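Local coordinates for protein nicotinate phosphoribosyltransferase (Porphyromonas gingivalis, PDB 2IM5) that probably catalyses the ATP-dependent formation of nicotinate mononucleotide from nicotinate and 5-phosphoribosyl 1-diphosphate, a step toward NAD, at residues A[67-72]-A[198-203]; A[42-45]-A[50-53]; A[149-154]-A[335-340]; A[272-275]-A[281-284]. All coordinates share one frame; numbering follows the deposited sequence.

Interaction 1: residues A[67-72]-A[198-203]; sequences KEFLQR and HLAHKH
F69 and H201 hold two helices together by an offset stack: helix 64-73, in the N-terminal domain region of the enzyme, packs here against the short helix 197-203 between strands 191-194 and 206-207 of the parallel, TIM-barrel-like sheet. The ring centroids of F69 and H201 lie 4.6 Å apart and the planes are tilted by 25°, so the stack is shifted and slightly open. Followed outward from the main chain, F69 changes partner atom by atom. Its CB sits over one face of the imidazole, toward the rim, 3.9 Å from the ring centroid of H201 in a CH-pi contact. CG and CD1 come next, and both meet the imidazole carbons, CD1 approaching H201 CD2 to 3.6 Å. On the other branch, CD2 and CE2 lie against H201 CB. CE1 reaches back to the main chain of H201, 3.6 Å from its CA, and CZ at the tip touches the same CA and lies 4.3 Å from A200 CB. The two side chains thus run past each other in opposite directions, each ring covering the CB of its partner. In F69 CG stands anti to the backbone N (chi1 172°), which lays the ring over H201 CB and CA. Beyond the stack, helix 197-203 turns L199 and H203 to helix 173-186, while L70 packs on helix 79-87. The second CH-pi contact is the more centred one: H201 CB stands 3.6 Å from the centroid of the F69 ring, only 6° off the ring normal.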
loop_
_atom_site.group_PDB
_atom_site.type_symbol
_atom_site.label_atom_id
_atom_site.label_comp_id
_atom_site.label_asym_id
_atom_site.label_seq_id
_atom_site.Cartn_x
_atom_site.Cartn_y
_atom_site.Cartn_z
ATOM N N LYS A 67 -16.957 -12.834 -6.152
ATOM C CA LYS A 67 -16.325 -13.336 -7.364
ATOM C C LYS A 67 -16.858 -12.578 -8.582
ATOM O O LYS A 67 -16.089 -12.185 -9.457
ATOM C CB LYS A 67 -16.589 -14.836 -7.534
ATOM C CG LYS A 67 -15.875 -15.446 -8.722
ATOM C CD LYS A 67 -16.270 -16.898 -8.955
ATOM C CE LYS A 67 -15.676 -17.411 -10.261
ATOM N NZ LYS A 67 -16.089 -18.811 -10.601
ATOM N N GLU A 68 -18.172 -12.376 -8.642
ATOM C CA GLU A 68 -18.781 -11.644 -9.754
ATOM C C GLU A 68 -18.294 -10.202 -9.767
ATOM O O GLU A 68 -18.100 -9.612 -10.833
ATOM C CB GLU A 68 -20.305 -11.663 -9.645
ATOM C CG GLU A 68 -20.927 -13.008 -9.973
ATOM C CD GLU A 68 -22.417 -13.065 -9.649
ATOM O OE1 GLU A 68 -23.150 -12.111 -10.014
ATOM O OE2 GLU A 68 -22.853 -14.068 -9.033
ATOM N N PHE A 69 -18.103 -9.632 -8.579
ATOM C CA PHE A 69 -17.607 -8.268 -8.467
ATOM C C PHE A 69 -16.190 -8.187 -9.053
ATOM O O PHE A 69 -15.877 -7.287 -9.831
ATOM C CB PHE A 69 -17.573 -7.833 -7.003
ATOM C CG PHE A 69 -16.907 -6.507 -6.780
ATOM C CD1 PHE A 69 -17.541 -5.321 -7.149
ATOM C CD2 PHE A 69 -15.635 -6.444 -6.215
ATOM C CE1 PHE A 69 -16.913 -4.087 -6.958
ATOM C CE2 PHE A 69 -15.001 -5.226 -6.020
ATOM C CZ PHE A 69 -15.643 -4.038 -6.394
ATOM N N LEU A 70 -15.336 -9.130 -8.670
ATOM C CA LEU A 70 -13.965 -9.139 -9.166
ATOM C C LEU A 70 -13.937 -9.244 -10.689
ATOM O O LEU A 70 -13.157 -8.564 -11.356
ATOM C CB LEU A 70 -13.173 -10.305 -8.561
ATOM C CG LEU A 70 -12.932 -10.265 -7.048
ATOM C CD1 LEU A 70 -12.152 -11.493 -6.626
ATOM C CD2 LEU A 70 -12.164 -8.996 -6.676
ATOM N N GLN A 71 -14.797 -10.096 -11.236
ATOM C CA GLN A 71 -14.848 -10.282 -12.681
ATOM C C GLN A 71 -15.305 -9.015 -13.389
ATOM O O GLN A 71 -14.810 -8.685 -14.461
ATOM C CB GLN A 71 -15.784 -11.439 -13.027
ATOM C CG GLN A 71 -15.367 -12.751 -12.402
ATOM C CD GLN A 71 -16.411 -13.840 -12.571
ATOM O OE1 GLN A 71 -17.598 -13.619 -12.330
ATOM N NE2 GLN A 71 -15.972 -15.027 -12.969
ATOM N N ARG A 72 -16.231 -8.289 -12.777
ATOM C CA ARG A 72 -16.742 -7.073 -13.396
ATOM C C ARG A 72 -15.932 -5.813 -13.143
ATOM O O ARG A 72 -15.743 -5.015 -14.055
ATOM C CB ARG A 72 -18.191 -6.832 -12.958
ATOM C CG ARG A 72 -19.129 -7.925 -13.426
ATOM C CD ARG A 72 -20.548 -7.746 -12.928
ATOM N NE ARG A 72 -21.387 -8.858 -13.371
ATOM C CZ ARG A 72 -22.659 -9.030 -13.025
ATOM N NH1 ARG A 72 -23.264 -8.163 -12.219
ATOM N NH2 ARG A 72 -23.333 -10.072 -13.493
ATOM N N HIS A 198 -13.152 -4.720 -0.549
ATOM C CA HIS A 198 -14.411 -5.081 0.087
ATOM C C HIS A 198 -15.378 -3.895 0.190
ATOM O O HIS A 198 -16.564 -4.007 -0.153
ATOM C CB HIS A 198 -14.161 -5.639 1.488
ATOM C CG HIS A 198 -15.380 -5.652 2.356
ATOM N ND1 HIS A 198 -16.529 -6.340 2.022
ATOM C CD2 HIS A 198 -15.632 -5.053 3.546
ATOM C CE1 HIS A 198 -17.434 -6.168 2.969
ATOM N NE2 HIS A 198 -16.915 -5.391 3.905
ATOM N N LEU A 199 -14.876 -2.762 0.672
ATOM C CA LEU A 199 -15.718 -1.589 0.814
ATOM C C LEU A 199 -16.075 -0.961 -0.534
ATOM O O LEU A 199 -17.085 -0.270 -0.653
ATOM C CB LEU A 199 -15.044 -0.573 1.737
ATOM C CG LEU A 199 -14.945 -1.076 3.187
ATOM C CD1 LEU A 199 -14.295 -0.022 4.071
ATOM C CD2 LEU A 199 -16.349 -1.425 3.708
ATOM N N ALA A 200 -15.251 -1.198 -1.551
ATOM C CA ALA A 200 -15.533 -0.665 -2.878
ATOM C C ALA A 200 -16.719 -1.468 -3.406
ATOM O O ALA A 200 -17.614 -0.937 -4.061
ATOM C CB ALA A 200 -14.329 -0.843 -3.788
ATOM N N HIS A 201 -16.711 -2.759 -3.102
ATOM C CA HIS A 201 -17.775 -3.658 -3.515
ATOM C C HIS A 201 -19.060 -3.256 -2.799
ATOM O O HIS A 201 -20.098 -3.036 -3.426
ATOM C CB HIS A 201 -17.414 -5.098 -3.147
ATOM C CG HIS A 201 -18.503 -6.089 -3.423
ATOM N ND1 HIS A 201 -18.578 -7.306 -2.782
ATOM C CD2 HIS A 201 -19.548 -6.054 -4.285
ATOM C CE1 HIS A 201 -19.621 -7.978 -3.236
ATOM N NE2 HIS A 201 -20.227 -7.241 -4.149
ATOM N N LYS A 202 -18.971 -3.153 -1.477
ATOM C CA LYS A 202 -20.113 -2.796 -0.646
ATOM C C LYS A 202 -20.754 -1.442 -0.968
ATOM O O LYS A 202 -21.981 -1.328 -1.013
ATOM C CB LYS A 202 -19.705 -2.814 0.828
ATOM C CG LYS A 202 -20.797 -2.356 1.767
ATOM C CD LYS A 202 -20.445 -2.617 3.224
ATOM C CE LYS A 202 -21.556 -2.096 4.136
ATOM N NZ LYS A 202 -21.313 -2.436 5.554
ATOM N N HIS A 203 -19.929 -0.425 -1.191
ATOM C CA HIS A 203 -20.437 0.910 -1.466
ATOM C C HIS A 203 -20.487 1.314 -2.935
ATOM O O HIS A 203 -20.753 2.474 -3.250
ATOM C CB HIS A 203 -19.624 1.934 -0.675
ATOM C CG HIS A 203 -19.740 1.770 0.807
ATOM N ND1 HIS A 203 -20.919 1.974 1.490
ATOM C CD2 HIS A 203 -18.829 1.392 1.736
ATOM C CE1 HIS A 203 -20.731 1.728 2.775
ATOM N NE2 HIS A 203 -19.470 1.372 2.951
#

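Interaction 2: residues A[42-45]-A[50-53]; sequences FTEE and VRGE
E44 and R51 are joined by a salt bridge along one side of helix 44-56, two turns apart, with E44 in the first turn right after the N-cap residue T43. The ionic contact is one-pronged: R51 NH2 donates to E44 OE1 at 2.8 Å, with an N-H...O angle of 146°. Carboxylate and guanidinium are nearly coplanar, 12° apart, although the side chains that carry them cross at a slant. A bend in each chain makes the reach possible: E44 folds at chi2 and R51 at chi3 (-77°), which turns the two ends to one another over the intervening turn.

Further polar contacts hold the guanidinium. R51 NE forms a salt bridge with E48, one turn before it, and NH1 makes a weak hydrogen bond to the carbonyl of V97 on strand 95-99, the edge strand of the antiparallel sheet. Two glutamates thus share one arginine, which probably limits the rotation of the guanidinium, the bond to the strand being weak. Apolar packing lies on other parts of the helix, where V50 touches L130 of helix 120-134 and V97. At the bridge itself, E44 OE1 uses its syn lone pair and lies in the guanidinium plane of R51.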
loop_
_atom_site.group_PDB
_atom_site.type_symbol
_atom_site.label_atom_id
_atom_site.label_comp_id
_atom_site.label_asym_id
_atom_site.label_seq_id
_atom_site.Cartn_x
_atom_site.Cartn_y
_atom_site.Cartn_z
ATOM N N PHE A 42 4.199 -4.846 24.493
ATOM C CA PHE A 42 3.036 -5.697 24.285
ATOM C C PHE A 42 3.119 -6.918 25.181
ATOM O O PHE A 42 4.206 -7.406 25.486
ATOM C CB PHE A 42 2.952 -6.127 22.817
ATOM C CG PHE A 42 2.364 -5.081 21.917
ATOM C CD1 PHE A 42 0.989 -4.879 21.878
ATOM C CD2 PHE A 42 3.181 -4.298 21.114
ATOM C CE1 PHE A 42 0.434 -3.911 21.048
ATOM C CE2 PHE A 42 2.636 -3.325 20.282
ATOM C CZ PHE A 42 1.258 -3.133 20.250
ATOM N N THR A 43 1.960 -7.408 25.596
ATOM C CA THR A 43 1.890 -8.560 26.476
ATOM C C THR A 43 1.558 -9.827 25.716
ATOM O O THR A 43 1.034 -9.778 24.603
ATOM C CB THR A 43 0.816 -8.369 27.548
ATOM O OG1 THR A 43 -0.468 -8.270 26.916
ATOM C CG2 THR A 43 1.088 -7.105 28.353
ATOM N N GLU A 44 1.853 -10.963 26.336
ATOM C CA GLU A 44 1.590 -12.255 25.726
ATOM C C GLU A 44 0.107 -12.496 25.498
ATOM O O GLU A 44 -0.267 -13.237 24.591
ATOM C CB GLU A 44 2.164 -13.383 26.588
ATOM C CG GLU A 44 3.419 -14.024 26.012
ATOM C CD GLU A 44 3.181 -14.654 24.644
ATOM O OE1 GLU A 44 2.175 -15.380 24.489
ATOM O OE2 GLU A 44 4.002 -14.432 23.729
ATOM N N GLU A 45 -0.746 -11.880 26.312
ATOM C CA GLU A 45 -2.173 -12.090 26.122
ATOM C C GLU A 45 -2.645 -11.370 24.867
ATOM O O GLU A 45 -3.557 -11.843 24.192
ATOM C CB GLU A 45 -2.980 -11.640 27.341
ATOM C CG GLU A 45 -3.269 -10.163 27.436
ATOM C CD GLU A 45 -4.289 -9.852 28.526
ATOM O OE1 GLU A 45 -5.434 -10.358 28.442
ATOM O OE2 GLU A 45 -3.944 -9.101 29.464
ATOM N N VAL A 50 -3.945 -11.862 18.900
ATOM C CA VAL A 50 -3.550 -11.746 17.507
ATOM C C VAL A 50 -3.539 -13.118 16.854
ATOM O O VAL A 50 -4.072 -13.293 15.756
ATOM C CB VAL A 50 -2.157 -11.107 17.377
ATOM C CG1 VAL A 50 -1.704 -11.127 15.922
ATOM C CG2 VAL A 50 -2.199 -9.680 17.899
ATOM N N ARG A 51 -2.942 -14.094 17.530
ATOM C CA ARG A 51 -2.885 -15.448 16.994
ATOM C C ARG A 51 -4.292 -15.991 16.741
ATOM O O ARG A 51 -4.529 -16.689 15.753
ATOM C CB ARG A 51 -2.111 -16.378 17.943
ATOM C CG ARG A 51 -0.597 -16.166 17.896
ATOM C CD ARG A 51 0.170 -17.245 18.665
ATOM N NE ARG A 51 0.099 -17.028 20.101
ATOM C CZ ARG A 51 1.068 -16.491 20.832
ATOM N NH1 ARG A 51 2.208 -16.115 20.271
ATOM N NH2 ARG A 51 0.881 -16.308 22.131
ATOM N N GLY A 52 -5.222 -15.661 17.632
ATOM C CA GLY A 52 -6.589 -16.119 17.467
ATOM C C GLY A 52 -7.241 -15.539 16.224
ATOM O O GLY A 52 -7.962 -16.235 15.505
ATOM N N GLU A 53 -6.993 -14.259 15.971
ATOM C CA GLU A 53 -7.548 -13.591 14.800
ATOM C C GLU A 53 -6.930 -14.171 13.535
ATOM O O GLU A 53 -7.612 -14.368 12.527
ATOM C CB GLU A 53 -7.262 -12.093 14.862
ATOM C CG GLU A 53 -8.035 -11.349 15.932
ATOM C CD GLU A 53 -9.539 -11.435 15.730
ATOM O OE1 GLU A 53 -10.007 -11.320 14.572
ATOM O OE2 GLU A 53 -10.260 -11.612 16.735
#

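Interaction 3: residues A[149-154]-A[335-340]; sequences RSKGEL and TNDVGG
The carboxylate of D337 is met by K151 at a single oxygen: K151 NZ donates to D337 OD2, which accepts with its anti lone pair, the one turned away from OD1, at a distance of 2.8 Å between K151 NZ and D337 OD2. Another flat group, the guanidinium of R149, belongs to the same helix as the lysine and is engaged at its edge, where E153 OE2 lies near the plane and takes a hydrogen bond from R149 NE at 3.1 Å. Seen from the glutamate, however, this donor stands well above the carboxylate plane, 63° out of it, and the second bond, from R149 NH2, is weak.

K151 reaches its partner by length. Its chain is extended beyond CG, and this carries the ammonium group from a helix to a loop whose nearest CA, that of D337, is 11.6 Å from the CA of K151. Besides NZ, the lysine CE also comes to 3.7 Å from D337 OD2.

The salt bridge joins helix 141-157 to the loop that leaves helix 332-335, which follows strand 325-330 of the parallel barrel-type sheet, on the way to strand 347-355 of the antiparallel sheet. K151 NZ also donates to the main-chain carbonyl of N333 in helix 332-335, so the ammonium group bridges that short helix and the loop that follows it. D337 packs on V147 of helix 141-157, and its main-chain carbonyl accepts a weak hydrogen bond from Q143 on that helix. In D337 itself CG is anti to the backbone N (chi1 180°), which sends the carboxylate out of the loop toward K151 NZ.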
loop_
_atom_site.group_PDB
_atom_site.type_symbol
_atom_site.label_atom_id
_atom_site.label_comp_id
_atom_site.label_asym_id
_atom_site.label_seq_id
_atom_site.Cartn_x
_atom_site.Cartn_y
_atom_site.Cartn_z
ATOM N N ARG A 149 -17.769 14.539 6.964
ATOM C CA ARG A 149 -18.624 15.291 6.063
ATOM C C ARG A 149 -17.898 16.561 5.623
ATOM O O ARG A 149 -17.887 16.902 4.441
ATOM C CB ARG A 149 -19.948 15.661 6.738
ATOM C CG ARG A 149 -20.780 16.595 5.880
ATOM C CD ARG A 149 -22.149 16.898 6.470
ATOM N NE ARG A 149 -22.878 17.846 5.623
ATOM C CZ ARG A 149 -24.121 18.265 5.848
ATOM N NH1 ARG A 149 -24.802 17.825 6.903
ATOM N NH2 ARG A 149 -24.683 19.129 5.012
ATOM N N SER A 150 -17.274 17.250 6.573
ATOM C CA SER A 150 -16.559 18.481 6.259
ATOM C C SER A 150 -15.448 18.219 5.264
ATOM O O SER A 150 -15.279 18.969 4.305
ATOM C CB SER A 150 -15.965 19.098 7.525
ATOM O OG SER A 150 -16.987 19.412 8.448
ATOM N N LYS A 151 -14.681 17.161 5.503
ATOM C CA LYS A 151 -13.590 16.805 4.605
ATOM C C LYS A 151 -14.115 16.522 3.198
ATOM O O LYS A 151 -13.559 17.003 2.219
ATOM C CB LYS A 151 -12.849 15.580 5.145
ATOM C CG LYS A 151 -12.105 15.835 6.443
ATOM C CD LYS A 151 -11.564 14.533 7.027
ATOM C CE LYS A 151 -10.883 14.776 8.358
ATOM N NZ LYS A 151 -10.451 13.502 8.989
ATOM N N GLY A 152 -15.190 15.747 3.109
ATOM C CA GLY A 152 -15.768 15.435 1.818
ATOM C C GLY A 152 -16.196 16.684 1.065
ATOM O O GLY A 152 -15.875 16.848 -0.115
ATOM N N GLU A 153 -16.915 17.574 1.749
ATOM C CA GLU A 153 -17.389 18.804 1.120
ATOM C C GLU A 153 -16.216 19.663 0.663
ATOM O O GLU A 153 -16.257 20.267 -0.411
ATOM C CB GLU A 153 -18.289 19.582 2.089
ATOM C CG GLU A 153 -19.524 18.784 2.535
ATOM C CD GLU A 153 -20.409 19.524 3.545
ATOM O OE1 GLU A 153 -19.877 20.038 4.555
ATOM O OE2 GLU A 153 -21.646 19.578 3.336
ATOM N N LEU A 154 -15.160 19.701 1.468
ATOM C CA LEU A 154 -13.980 20.480 1.122
ATOM C C LEU A 154 -13.321 19.960 -0.158
ATOM O O LEU A 154 -13.013 20.738 -1.065
ATOM C CB LEU A 154 -12.968 20.437 2.270
ATOM C CG LEU A 154 -11.690 21.263 2.076
ATOM C CD1 LEU A 154 -12.019 22.753 2.108
ATOM C CD2 LEU A 154 -10.696 20.927 3.175
ATOM N N THR A 335 -9.397 7.332 8.064
ATOM C CA THR A 335 -9.785 6.102 8.752
ATOM C C THR A 335 -9.448 6.003 10.236
ATOM O O THR A 335 -9.857 5.055 10.902
ATOM C CB THR A 335 -9.174 4.887 8.049
ATOM O OG1 THR A 335 -7.749 4.944 8.185
ATOM C CG2 THR A 335 -9.538 4.893 6.558
ATOM N N ASN A 336 -8.684 6.955 10.751
ATOM C CA ASN A 336 -8.348 6.927 12.162
ATOM C C ASN A 336 -8.239 8.348 12.696
ATOM O O ASN A 336 -7.145 8.844 12.958
ATOM C CB ASN A 336 -7.038 6.175 12.400
ATOM C CG ASN A 336 -6.909 5.685 13.827
ATOM O OD1 ASN A 336 -7.420 6.321 14.759
ATOM N ND2 ASN A 336 -6.219 4.562 14.014
ATOM N N ASP A 337 -9.392 8.991 12.835
ATOM C CA ASP A 337 -9.494 10.362 13.336
ATOM C C ASP A 337 -10.810 10.374 14.120
ATOM O O ASP A 337 -11.738 11.132 13.824
ATOM C CB ASP A 337 -9.538 11.331 12.148
ATOM C CG ASP A 337 -9.653 12.781 12.573
ATOM O OD1 ASP A 337 -9.250 13.109 13.715
ATOM O OD2 ASP A 337 -10.134 13.598 11.753
ATOM N N VAL A 338 -10.871 9.509 15.125
ATOM C CA VAL A 338 -12.068 9.333 15.932
ATOM C C VAL A 338 -12.200 10.189 17.187
ATOM O O VAL A 338 -13.111 9.970 17.993
ATOM C CB VAL A 338 -12.207 7.852 16.334
ATOM C CG1 VAL A 338 -12.195 6.977 15.085
ATOM C CG2 VAL A 338 -11.076 7.457 17.271
ATOM N N GLY A 339 -11.305 11.158 17.349
ATOM C CA GLY A 339 -11.355 12.026 18.510
ATOM C C GLY A 339 -10.994 11.331 19.813
ATOM O O GLY A 339 -10.713 10.127 19.844
ATOM N N GLY A 340 -10.996 12.099 20.900
ATOM C CA GLY A 340 -10.676 11.542 22.205
ATOM C C GLY A 340 -9.192 11.306 22.418
ATOM O O GLY A 340 -8.803 10.441 23.201
#

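Interaction 4: residues A[272-275]-A[281-284]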
loop_
_atom_site.group_PDB
_atom_site.type_symbol
_atom_site.label_atom_id
_atom_site.label_comp_id
_atom_site.label_asym_id
_atom_site.label_seq_id
_atom_site.Cartn_x
_atom_site.Cartn_y
_atom_site.Cartn_z
ATOM N N LEU A 272 3.108 9.022 -11.900
ATOM C CA LEU A 272 4.125 8.696 -10.917
ATOM C C LEU A 272 3.462 8.844 -9.561
ATOM O O LEU A 272 2.460 9.543 -9.421
ATOM C CB LEU A 272 5.291 9.683 -10.999
ATOM C CG LEU A 272 5.916 9.919 -12.373
ATOM C CD1 LEU A 272 6.928 11.062 -12.277
ATOM C CD2 LEU A 272 6.578 8.638 -12.876
ATOM N N ARG A 273 4.012 8.179 -8.561
ATOM C CA ARG A 273 3.457 8.305 -7.237
ATOM C C ARG A 273 4.493 8.895 -6.287
ATOM O O ARG A 273 5.615 8.405 -6.204
ATOM C CB ARG A 273 2.986 6.951 -6.715
ATOM C CG ARG A 273 2.455 7.038 -5.313
ATOM C CD ARG A 273 1.794 5.752 -4.888
ATOM N NE ARG A 273 1.558 5.759 -3.454
ATOM C CZ ARG A 273 1.066 4.730 -2.777
ATOM N NH1 ARG A 273 0.753 3.609 -3.413
ATOM N NH2 ARG A 273 0.908 4.820 -1.461
ATOM N N HIS A 274 4.108 9.960 -5.592
ATOM C CA HIS A 274 4.973 10.623 -4.619
ATOM C C HIS A 274 4.594 10.053 -3.264
ATOM O O HIS A 274 3.441 10.155 -2.858
ATOM C CB HIS A 274 4.724 12.129 -4.616
ATOM C CG HIS A 274 5.262 12.823 -3.401
ATOM N ND1 HIS A 274 6.606 13.070 -3.216
ATOM C CD2 HIS A 274 4.640 13.265 -2.282
ATOM C CE1 HIS A 274 6.790 13.632 -2.035
ATOM N NE2 HIS A 274 5.612 13.761 -1.446
ATOM N N ASP A 275 5.553 9.474 -2.552
ATOM C CA ASP A 275 5.234 8.876 -1.263
ATOM C C ASP A 275 6.187 9.227 -0.122
ATOM O O ASP A 275 6.067 8.693 0.979
ATOM C CB ASP A 275 5.143 7.357 -1.417
ATOM C CG ASP A 275 4.417 6.699 -0.263
ATOM O OD1 ASP A 275 3.277 7.122 0.040
ATOM O OD2 ASP A 275 4.983 5.759 0.337
ATOM N N ILE A 281 9.558 19.577 -4.181
ATOM C CA ILE A 281 10.827 19.141 -4.745
ATOM C C ILE A 281 10.571 17.992 -5.727
ATOM O O ILE A 281 11.184 17.927 -6.793
ATOM C CB ILE A 281 11.793 18.681 -3.630
ATOM C CG1 ILE A 281 12.273 19.907 -2.846
ATOM C CG2 ILE A 281 12.976 17.924 -4.221
ATOM C CD1 ILE A 281 13.106 19.573 -1.635
ATOM N N PHE A 282 9.653 17.100 -5.369
ATOM C CA PHE A 282 9.319 15.971 -6.230
ATOM C C PHE A 282 8.739 16.483 -7.551
ATOM O O PHE A 282 9.089 15.993 -8.627
ATOM C CB PHE A 282 8.293 15.064 -5.549
ATOM C CG PHE A 282 7.924 13.859 -6.362
ATOM C CD1 PHE A 282 8.674 12.686 -6.272
ATOM C CD2 PHE A 282 6.839 13.901 -7.236
ATOM C CE1 PHE A 282 8.347 11.566 -7.043
ATOM C CE2 PHE A 282 6.505 12.796 -8.010
ATOM C CZ PHE A 282 7.259 11.622 -7.914
ATOM N N ILE A 283 7.849 17.470 -7.470
ATOM C CA ILE A 283 7.230 18.027 -8.669
ATOM C C ILE A 283 8.279 18.573 -9.640
ATOM O O ILE A 283 8.189 18.344 -10.853
ATOM C CB ILE A 283 6.225 19.139 -8.299
ATOM C CG1 ILE A 283 5.069 18.530 -7.499
ATOM C CG2 ILE A 283 5.714 19.822 -9.557
ATOM C CD1 ILE A 283 4.135 19.539 -6.874
ATOM N N GLU A 284 9.275 19.279 -9.114
ATOM C CA GLU A 284 10.343 19.837 -9.952
ATOM C C GLU A 284 11.117 18.738 -10.670
ATOM O O GLU A 284 11.344 18.820 -11.876
ATOM C CB GLU A 284 11.341 20.651 -9.121
ATOM C CG GLU A 284 10.769 21.885 -8.456
ATOM C CD GLU A 284 9.978 22.750 -9.417
ATOM O OE1 GLU A 284 10.488 23.048 -10.525
ATOM O OE2 GLU A 284 8.845 23.131 -9.055
#
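The ring of F282 is pressed against the side chain of H274, whose CB sits over the centre of one face in a CH-pi contact, 3.9 Å from the ring centroid of F282 and 13° off its normal. The rings are set obliquely, with planes at 58° and centroids 5.0 Å apart. H274 ND1 comes to 3.5 Å from both F282 CB and F282 CG, the nearest approach of the two segments. The side chains slide past one another in opposite directions, the imidazole toward the root of the phenylalanine and the phenyl tip toward the strand. That tip, CZ, lies 4.0 Å from the main-chain oxygen of R273. L272 comes to the ring from its edge, with CB near the ring plane and 4.1 Å from F282 CZ. Since CG of F282 is anti to the backbone N (chi1 -179°), its ring projects from the helix into the notch between L272 and H274, which point to the same side of the strand. R273 and D275 turn away to the other side, where S305 binds both and D275 has a weak hydrogen bond to H213, the predicted phosphohistidine, here unmodified. Packing of a helix on the strand just before it is the first half of a beta-alpha-beta crossover, here strand 271-274, helix 279-292 and strand 301-304, the repeated unit of a TIM-barrel-like sheet.

Overall arrangement
From the N terminus, interaction 2 comes first and closes a loop within helix 44-56, beside the antiparallel sheet. Helix 64-73 follows and opens interaction 1, which is completed 126 residues later at helix 197-203, tying the N-terminal region to the parallel-sheet region. Before that closure, helix 141-157 has opened interaction 3, so interactions 1 and 3 cross along the chain; their nearest atoms are about 7 Å apart. Interaction 3 closes only at residues 335-340, tying helix 141-157 to the loop leading from helix 332-335 into the antiparallel sheet. The loop it spans contains interaction 4, a local strand-helix contact of the parallel sheet. Interactions 2 and 4 lie on opposite sides of the chain's centre, with centres 39 Å apart.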